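Local coordinates for uncharacterized protein (Streptococcus pneumoniae, PDB 3LFT) that binds L-tryptophan between its two lobes and probably serves as the substrate-binding protein of an ABC transporter, at residues 52-55 with 56-59; 171-174 with 175-178; 177-180 with 181-185; 207-210 with 211-214. All coordinates share one frame; numbering follows the deposited sequence. Where two conformers were deposited one is given.

Contact 1: 52-55 with 56-59; sequences ATMS and KQLV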
loop_
_atom_site.group_PDB
_atom_site.type_symbol
_atom_site.label_atom_id
_atom_site.label_comp_id
_atom_site.label_asym_id
_atom_site.label_seq_id
_atom_site.Cartn_x
_atom_site.Cartn_y
_atom_site.Cartn_z
ATOM N N ALA A 52 -4.064 -18.213 4.782
ATOM C CA ALA A 52 -5.057 -18.981 5.535
ATOM C C ALA A 52 -4.409 -19.799 6.660
ATOM O O ALA A 52 -4.874 -19.770 7.796
ATOM C CB ALA A 52 -5.870 -19.888 4.593
ATOM N N THR A 53 -3.337 -20.512 6.346
ATOM C CA THR A 53 -2.717 -21.373 7.338
ATOM C C THR A 53 -2.077 -20.568 8.471
ATOM O O THR A 53 -2.255 -20.874 9.654
ATOM C CB THR A 53 -1.722 -22.306 6.648
ATOM O OG1 THR A 53 -2.470 -23.182 5.779
ATOM C CG2 THR A 53 -0.965 -23.136 7.647
HETATM N N MSE A 54 -1.382 -19.500 8.108
HETATM C CA MSE A 54 -0.719 -18.673 9.106
HETATM C C MSE A 54 -1.720 -17.906 9.945
HETATM O O MSE A 54 -1.534 -17.793 11.156
HETATM C CB MSE A 54 0.280 -17.723 8.461
HETATM C CG MSE A 54 1.445 -18.491 7.848
HETATM SE SE MSE A 54 2.685 -17.325 6.908
HETATM C CE MSE A 54 4.060 -18.619 6.571
ATOM N N SER A 55 -2.785 -17.392 9.337
ATOM C CA SER A 55 -3.821 -16.710 10.119
ATOM C C SER A 55 -4.434 -17.641 11.147
ATOM O O SER A 55 -4.644 -17.256 12.310
ATOM C CB SER A 55 -4.920 -16.160 9.221
ATOM O OG SER A 55 -4.458 -15.103 8.390
ATOM N N LYS A 56 -4.721 -18.876 10.737
ATOM C CA LYS A 56 -5.312 -19.841 11.644
ATOM C C LYS A 56 -4.402 -20.065 12.856
ATOM O O LYS A 56 -4.874 -20.095 13.992
ATOM C CB LYS A 56 -5.610 -21.138 10.882
ATOM C CG LYS A 56 -6.319 -22.221 11.675
ATOM C CD LYS A 56 -6.640 -23.393 10.755
ATOM C CE LYS A 56 -7.604 -24.374 11.370
ATOM N NZ LYS A 56 -7.701 -25.495 10.422
ATOM N N GLN A 57 -3.102 -20.185 12.611
ATOM C CA GLN A 57 -2.124 -20.379 13.679
ATOM C C GLN A 57 -2.063 -19.165 14.608
ATOM O O GLN A 57 -2.143 -19.306 15.828
ATOM C CB GLN A 57 -0.749 -20.663 13.063
ATOM C CG GLN A 57 -0.647 -22.052 12.460
ATOM C CD GLN A 57 0.486 -22.262 11.463
ATOM O OE1 GLN A 57 1.115 -21.321 10.961
ATOM N NE2 GLN A 57 0.718 -23.527 11.136
ATOM N N LEU A 58 -1.959 -17.968 14.026
ATOM C CA LEU A 58 -1.719 -16.749 14.816
ATOM C C LEU A 58 -2.863 -16.399 15.757
ATOM O O LEU A 58 -2.635 -15.803 16.811
ATOM C CB LEU A 58 -1.388 -15.566 13.888
ATOM C CG LEU A 58 -0.021 -15.604 13.196
ATOM C CD1 LEU A 58 0.007 -14.613 12.012
ATOM C CD2 LEU A 58 1.116 -15.289 14.181
ATOM N N VAL A 59 -4.090 -16.769 15.385
ATOM C CA VAL A 59 -5.249 -16.403 16.214
ATOM C C VAL A 59 -5.563 -17.437 17.287
ATOM O O VAL A 59 -6.449 -17.212 18.117
ATOM C CB VAL A 59 -6.523 -16.090 15.375
ATOM C CG1 VAL A 59 -6.241 -15.011 14.336
ATOM C CG2 VAL A 59 -7.095 -17.342 14.735
#

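Contact 2: 171-174 with 175-178; sequences PSTN and EIAS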
loop_
_atom_site.group_PDB
_atom_site.type_symbol
_atom_site.label_atom_id
_atom_site.label_comp_id
_atom_site.label_asym_id
_atom_site.label_seq_id
_atom_site.Cartn_x
_atom_site.Cartn_y
_atom_site.Cartn_z
ATOM N N PRO A 171 -4.075 -11.424 -12.496
ATOM C CA PRO A 171 -4.435 -12.196 -11.293
ATOM C C PRO A 171 -3.265 -12.502 -10.359
ATOM O O PRO A 171 -3.486 -12.894 -9.205
ATOM C CB PRO A 171 -4.988 -13.500 -11.874
ATOM C CG PRO A 171 -4.234 -13.675 -13.159
ATOM C CD PRO A 171 -4.080 -12.267 -13.710
ATOM N N SER A 172 -2.045 -12.363 -10.864
ATOM C CA SER A 172 -0.826 -12.703 -10.130
ATOM C C SER A 172 0.370 -12.027 -10.764
ATOM O O SER A 172 0.245 -11.351 -11.790
ATOM C CB SER A 172 -0.594 -14.220 -10.114
ATOM O OG SER A 172 0.038 -14.635 -11.323
ATOM N N THR A 173 1.543 -12.234 -10.168
ATOM C CA THR A 173 2.779 -11.638 -10.687
ATOM C C THR A 173 3.213 -12.275 -11.997
ATOM O O THR A 173 3.961 -11.677 -12.774
ATOM C CB THR A 173 3.960 -11.750 -9.703
ATOM O OG1 THR A 173 4.080 -13.101 -9.248
ATOM C CG2 THR A 173 3.760 -10.826 -8.499
ATOM N N ASN A 174 2.724 -13.486 -12.266
ATOM C CA ASN A 174 3.114 -14.223 -13.473
ATOM C C ASN A 174 2.770 -13.526 -14.786
ATOM O O ASN A 174 3.479 -13.690 -15.782
ATOM C CB ASN A 174 2.530 -15.643 -13.443
ATOM C CG ASN A 174 3.010 -16.447 -12.244
ATOM O OD1 ASN A 174 2.208 -16.922 -11.438
ATOM N ND2 ASN A 174 4.325 -16.586 -12.112
ATOM N N GLU A 175 1.688 -12.750 -14.782
ATOM C CA GLU A 175 1.173 -12.123 -15.992
ATOM C C GLU A 175 1.719 -10.707 -16.196
ATOM O O GLU A 175 1.361 -10.049 -17.169
ATOM C CB GLU A 175 -0.370 -12.110 -15.977
ATOM C CG GLU A 175 -1.043 -13.494 -16.030
ATOM C CD GLU A 175 -1.022 -14.239 -14.696
ATOM O OE1 GLU A 175 -0.868 -13.600 -13.640
ATOM O OE2 GLU A 175 -1.172 -15.478 -14.700
ATOM N N ILE A 176 2.603 -10.251 -15.308
ATOM C CA ILE A 176 3.079 -8.855 -15.384
ATOM C C ILE A 176 3.838 -8.556 -16.678
ATOM O O ILE A 176 3.490 -7.601 -17.385
ATOM C CB ILE A 176 3.943 -8.441 -14.170
ATOM C CG1 ILE A 176 3.071 -8.348 -12.909
ATOM C CG2 ILE A 176 4.624 -7.064 -14.442
ATOM C CD1 ILE A 176 3.858 -8.144 -11.615
ATOM N N ALA A 177 4.855 -9.357 -16.992
ATOM C CA ALA A 177 5.726 -9.049 -18.125
ATOM C C ALA A 177 4.946 -8.954 -19.435
ATOM O O ALA A 177 5.103 -7.979 -20.184
ATOM C CB ALA A 177 6.862 -10.070 -18.239
ATOM N N SER A 178 4.099 -9.947 -19.702
ATOM C CA SER A 178 3.335 -9.981 -20.945
ATOM C C SER A 178 2.292 -8.859 -20.988
ATOM O O SER A 178 2.038 -8.285 -22.041
ATOM C CB SER A 178 2.682 -11.354 -21.159
ATOM O OG SER A 178 1.766 -11.642 -20.117
HETATM O O HOH W 1 5.683 -11.555 -15.316
HETATM O O HOH W 2 3.962 -12.566 -18.200
#

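Contact 3: 177-180 with 181-185; sequences ASTV and TVMTS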
loop_
_atom_site.group_PDB
_atom_site.type_symbol
_atom_site.label_atom_id
_atom_site.label_comp_id
_atom_site.label_asym_id
_atom_site.label_seq_id
_atom_site.Cartn_x
_atom_site.Cartn_y
_atom_site.Cartn_z
ATOM N N ALA A 177 4.855 -9.357 -16.992
ATOM C CA ALA A 177 5.726 -9.049 -18.125
ATOM C C ALA A 177 4.946 -8.954 -19.435
ATOM O O ALA A 177 5.103 -7.979 -20.184
ATOM C CB ALA A 177 6.862 -10.070 -18.239
ATOM N N SER A 178 4.099 -9.947 -19.702
ATOM C CA SER A 178 3.335 -9.981 -20.945
ATOM C C SER A 178 2.292 -8.859 -20.988
ATOM O O SER A 178 2.038 -8.285 -22.041
ATOM C CB SER A 178 2.682 -11.354 -21.159
ATOM O OG SER A 178 1.766 -11.642 -20.117
ATOM N N THR A 179 1.723 -8.523 -19.831
ATOM C CA THR A 179 0.739 -7.454 -19.766
ATOM C C THR A 179 1.399 -6.111 -20.035
ATOM O O THR A 179 0.848 -5.281 -20.758
ATOM C CB THR A 179 -0.018 -7.444 -18.423
ATOM O OG1 THR A 179 -0.757 -8.668 -18.303
ATOM C CG2 THR A 179 -0.987 -6.294 -18.350
ATOM N N VAL A 180 2.583 -5.902 -19.466
ATOM C CA VAL A 180 3.304 -4.657 -19.733
ATOM C C VAL A 180 3.570 -4.513 -21.231
ATOM O O VAL A 180 3.378 -3.426 -21.802
ATOM C CB VAL A 180 4.602 -4.512 -18.899
ATOM C CG1 VAL A 180 5.445 -3.309 -19.380
ATOM C CG2 VAL A 180 4.267 -4.352 -17.433
ATOM N N THR A 181 3.989 -5.604 -21.870
ATOM C CA THR A 181 4.287 -5.555 -23.294
ATOM C C THR A 181 3.058 -5.138 -24.107
ATOM O O THR A 181 3.149 -4.261 -24.978
ATOM C CB THR A 181 4.849 -6.894 -23.767
ATOM O OG1 THR A 181 6.109 -7.122 -23.124
ATOM C CG2 THR A 181 5.060 -6.898 -25.271
ATOM N N VAL A 182 1.910 -5.737 -23.799
ATOM C CA VAL A 182 0.658 -5.392 -24.467
ATOM C C VAL A 182 0.243 -3.936 -24.205
ATOM O O VAL A 182 -0.040 -3.170 -25.130
ATOM C CB VAL A 182 -0.494 -6.362 -24.055
ATOM C CG1 VAL A 182 -1.844 -5.876 -24.594
ATOM C CG2 VAL A 182 -0.190 -7.782 -24.497
HETATM N N MSE A 183 0.231 -3.549 -22.937
HETATM C CA MSE A 183 -0.287 -2.240 -22.590
HETATM C C MSE A 183 0.557 -1.104 -23.148
HETATM O O MSE A 183 0.020 -0.072 -23.496
HETATM C CB MSE A 183 -0.477 -2.096 -21.081
HETATM C CG MSE A 183 0.810 -1.892 -20.296
HETATM SE SE MSE A 183 0.554 -2.136 -18.407
HETATM C CE MSE A 183 -0.523 -0.579 -18.013
ATOM N N THR A 184 1.865 -1.304 -23.278
ATOM C CA THR A 184 2.724 -0.184 -23.682
ATOM C C THR A 184 2.591 0.206 -25.153
ATOM O O THR A 184 3.060 1.267 -25.548
ATOM C CB THR A 184 4.214 -0.331 -23.249
ATOM O OG1 THR A 184 4.790 -1.522 -23.789
ATOM C CG2 THR A 184 4.380 -0.303 -21.726
ATOM N N SER A 185 1.949 -0.639 -25.959
ATOM C CA SER A 185 1.610 -0.284 -27.336
ATOM C C SER A 185 0.262 0.435 -27.402
ATOM O O SER A 185 -0.131 0.947 -28.459
ATOM C CB SER A 185 1.563 -1.537 -28.212
ATOM O OG SER A 185 0.289 -2.150 -28.140
#

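Contact 4: 207-210 with 211-214; sequences SSNQ and SSKK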
loop_
_atom_site.group_PDB
_atom_site.type_symbol
_atom_site.label_atom_id
_atom_site.label_comp_id
_atom_site.label_asym_id
_atom_site.label_seq_id
_atom_site.Cartn_x
_atom_site.Cartn_y
_atom_site.Cartn_z
ATOM N N SER A 207 11.787 -3.583 -16.180
ATOM C CA SER A 207 12.574 -4.261 -17.204
ATOM C C SER A 207 11.755 -4.466 -18.473
ATOM O O SER A 207 12.276 -4.271 -19.584
ATOM C CB SER A 207 13.152 -5.583 -16.689
ATOM O OG SER A 207 12.133 -6.470 -16.290
ATOM N N SER A 208 10.483 -4.833 -18.325
ATOM C CA SER A 208 9.605 -5.012 -19.482
ATOM C C SER A 208 9.370 -3.708 -20.241
ATOM O O SER A 208 9.229 -3.723 -21.460
ATOM C CB SER A 208 8.275 -5.639 -19.090
ATOM O OG SER A 208 8.454 -7.016 -18.790
ATOM N N ASN A 209 9.348 -2.590 -19.517
ATOM C CA ASN A 209 9.153 -1.258 -20.111
ATOM C C ASN A 209 10.437 -0.588 -20.633
ATOM O O ASN A 209 10.390 0.528 -21.166
ATOM C CB ASN A 209 8.413 -0.371 -19.084
ATOM C CG ASN A 209 8.136 1.036 -19.592
ATOM O OD1 ASN A 209 7.531 1.238 -20.651
ATOM N ND2 ASN A 209 8.593 2.024 -18.838
ATOM N N GLN A 210 11.596 -1.236 -20.521
ATOM C CA GLN A 210 12.841 -0.619 -21.006
ATOM C C GLN A 210 12.796 -0.340 -22.497
ATOM O O GLN A 210 13.436 0.606 -22.986
ATOM C CB GLN A 210 14.084 -1.480 -20.721
ATOM C CG GLN A 210 14.586 -1.449 -19.275
ATOM C CD GLN A 210 15.034 -0.061 -18.797
ATOM O OE1 GLN A 210 15.503 0.770 -19.577
ATOM N NE2 GLN A 210 14.890 0.183 -17.500
ATOM N N SER A 211 12.084 -1.174 -23.244
ATOM C CA SER A 211 12.033 -1.005 -24.693
ATOM C C SER A 211 10.999 0.026 -25.099
ATOM O O SER A 211 11.130 0.652 -26.154
ATOM C CB SER A 211 11.745 -2.341 -25.383
ATOM O OG SER A 211 10.580 -2.931 -24.847
ATOM N N SER A 212 9.977 0.204 -24.277
ATOM C CA SER A 212 8.861 1.052 -24.655
ATOM C C SER A 212 9.058 2.487 -24.225
ATOM O O SER A 212 8.625 3.410 -24.908
ATOM C CB SER A 212 7.569 0.497 -24.082
ATOM O OG SER A 212 6.530 1.444 -24.224
ATOM N N LYS A 213 9.727 2.656 -23.088
ATOM C CA LYS A 213 10.109 3.964 -22.555
ATOM C C LYS A 213 8.928 4.879 -22.243
ATOM O O LYS A 213 8.987 6.082 -22.452
ATOM C CB LYS A 213 11.178 4.618 -23.429
ATOM C CG LYS A 213 12.361 3.676 -23.680
ATOM C CD LYS A 213 13.498 4.339 -24.360
ATOM C CE LYS A 213 14.399 3.306 -25.005
ATOM N NZ LYS A 213 15.162 2.485 -24.024
ATOM N N LYS A 214 7.857 4.271 -21.746
ATOM C CA LYS A 214 6.696 5.019 -21.278
ATOM C C LYS A 214 6.979 5.428 -19.849
ATOM O O LYS A 214 7.562 4.658 -19.100
ATOM C CB LYS A 214 5.438 4.151 -21.269
ATOM C CG LYS A 214 5.080 3.522 -22.589
ATOM C CD LYS A 214 5.195 4.520 -23.720
ATOM C CE LYS A 214 5.142 3.801 -25.043
ATOM N NZ LYS A 214 4.929 4.770 -26.125
HETATM O O HOH W 3 12.279 -4.128 -22.353
HETATM O O HOH W 4 10.361 -5.019 -23.343
#

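Contact 1: 52-55 with 56-59
Gln-57 lays its side chain alongside that of Thr-53, one helical turn earlier, the two pointing the same way. Its amide NE2 comes to 3.9 Å from the methyl CG2 of Thr-53, a contact of van der Waals kind, while CG of Gln-57 rests 3.4 Å from the Thr-53 carbonyl O. The methyl faces this neighbour because CG2 of Thr-53 stands anti to the backbone N, which leaves OG1 beside that N and turned back to a weak hydrogen bond with the carbonyl of Ser-49. OE1 of Gln-57 lies 3.7 Å from CA of selenomethionine Met-54. Underneath runs the usual i to i+4 bonding, as in Leu-58 N to Met-54 O at 2.9 Å. At the last of these bonds, both methyls of Val-59 lie against the acceptor, CG1 and CG2 each 3.4 Å from Ser-55 O. Ser-55 is buried, and its hydroxyl is satisfied by the carbonyl of Val-51. Met-54 and Leu-58 turn to Leu-8 and Met-42 on strands 3-9 and 37-43, whereas Ser-55 and Val-59 meet Leu-77 and Ala-80 of helix 71-80. This is the closing turn of an amphipathic helix covering a parallel sheet in a Rossmann-like lobe of a periplasmic-binding-protein fold.

Contact 2: 171-174 with 175-178
Pro-171 stands just before the ST turn of Ser-172, in the loop between strand 164-170 and helix 176-183, and its ring crosses the carboxylate arm of Glu-175 at about a right angle, with CG 3.4 Å from OE1 of Glu-175. Ser-172 follows as the polar hub. Its OG donates to Glu-175 OE1 at 2.7 Å, reaching the carboxylate on its syn side and 18° out of plane, and accepts from Asn-174 N at 3.1 Å, the bond that defines the turn. A bend at chi2 of 77° folds the Glu-175 chain back over the loop and brings OE1 to the serine; the two bonds at OG together tie the carboxylate to the turn. Thr-173 packs CB and CG2 against CD1 of Ile-176, and beyond them the threonine touches Thr-197 and Ser-200 of helix 196-200, while the buried isoleucine meets Thr-204 and Val-205 of helix 202-208. The Thr-173 carbonyl also accepts Ile-176 N, which lies well above the carbonyl plane. Asn-174 brings CB within 3.9 Å of Glu-175 OE2. Water enters the first turn here: one molecule joins Thr-173 O to Ala-177 N, and a second donates to Asn-174 O at 2.7 Å and accepts from Ser-178 N at 3.0 Å.

Contact 3: 177-180 with 181-185
This is packing along the final turns of helix 176-183, the helix of the beta-alpha-beta crossover between the parallel strands 164-170 and 189-192, lying on the four-stranded sheet of its lobe. The i to i+4 backbone bonds continue through it, from Thr-181 N to Ala-177 O up to Thr-184 N to Val-180 O. On the buried side Val-180 and Thr-184 set methyl against methyl, CG1 of Val-180 lying 4.0 Å from CG2 of Thr-184. Selenomethionine Met-183 has CG in the crowded position between its backbone N and carbonyl carbon (chi1 76°), which, in the conformer described, places that atom 3.3 Å from Val-180 O. Its selenium lies 4.4 Å from CG2 of Val-180, an apolar contact, and the chain end then leads away. Phe-168 and Leu-139 of strands 164-170 and 135-141 lie under Met-183 and Thr-179, and the hydroxyl of Thr-179 bonds to the carbonyl of Glu-175. Val-180 also meets Val-205 and Ser-208 of helix 202-208. Where the chain leaves the last turn, Ser-185 OG, in one conformer, donates to Val-182 O. On the exposed side Val-182 rests its methyl CG2 3.4 Å from Ser-178 O.

Contact 4: 207-210 with 211-214
Asn-209 and Gln-210 supply most of the buried surface, with Ser-211 next, where helix 202-208 gives way to a turn. The carboxamide of Asn-209 bonds twice to the backbone of Lys-214. OD1 accepts Lys-214 N on an in-plane lone pair at 3.2 Å, and ND2 donates to Lys-214 O at 2.8 Å. CG stands anti to the backbone N (chi1 -179°), carrying the amide across the turn, and the paired bonds fix which end of it is oxygen. The Asn-209 carbonyl takes Lys-213 N at 2.9 Å and, more weakly, Ser-212 N. Gln-210 contributes its backbone carbonyl rather than its side-chain carboxamide: NZ of Lys-213 arrives almost straight on at 2.8 Å from Gln-210 O, after a bend at the end of the lysine chain. Lys-213 itself adopts a left-handed helical conformation, phi 61° and psi 37°, where the chain leaves the turn. Ser-211 is tied to the helix end through water. One molecule lies 2.6 Å from Ser-211 OG and donates to Ser-208 O; another joins Ser-207 O to Ser-211 N, weakly. The turn leads into edge strand 216-218, with Ser-208 against Ala-177 and Val-180 of helix 176-183, and Asn-209, Ser-212 and Lys-214 around Thr-184.

Contacts 2, 3 and 4 form one neighbourhood, while contact 1 belongs to the other lobe, its centre 27 Å from that of contact 2 and about 40 Å from that of contact 4. Contact 2 leads from the loop into helix 176-183 and contact 3 follows its later turns; they share Ala-177 and Ser-178, with centres 10 Å apart. Contact 4 packs on the helix where Ser-208 OG lies 3.5 Å from Ala-177 CA, and on Thr-184 just after it, where Asn-209 OD1 is 3.7 Å from CG2 of Thr-184, among other touches. The bound tryptophan sits between the lobes, about 14 Å from the side chain of Ser-55 in contact 1 and about 11 Å from that of Thr-173 in contact 2.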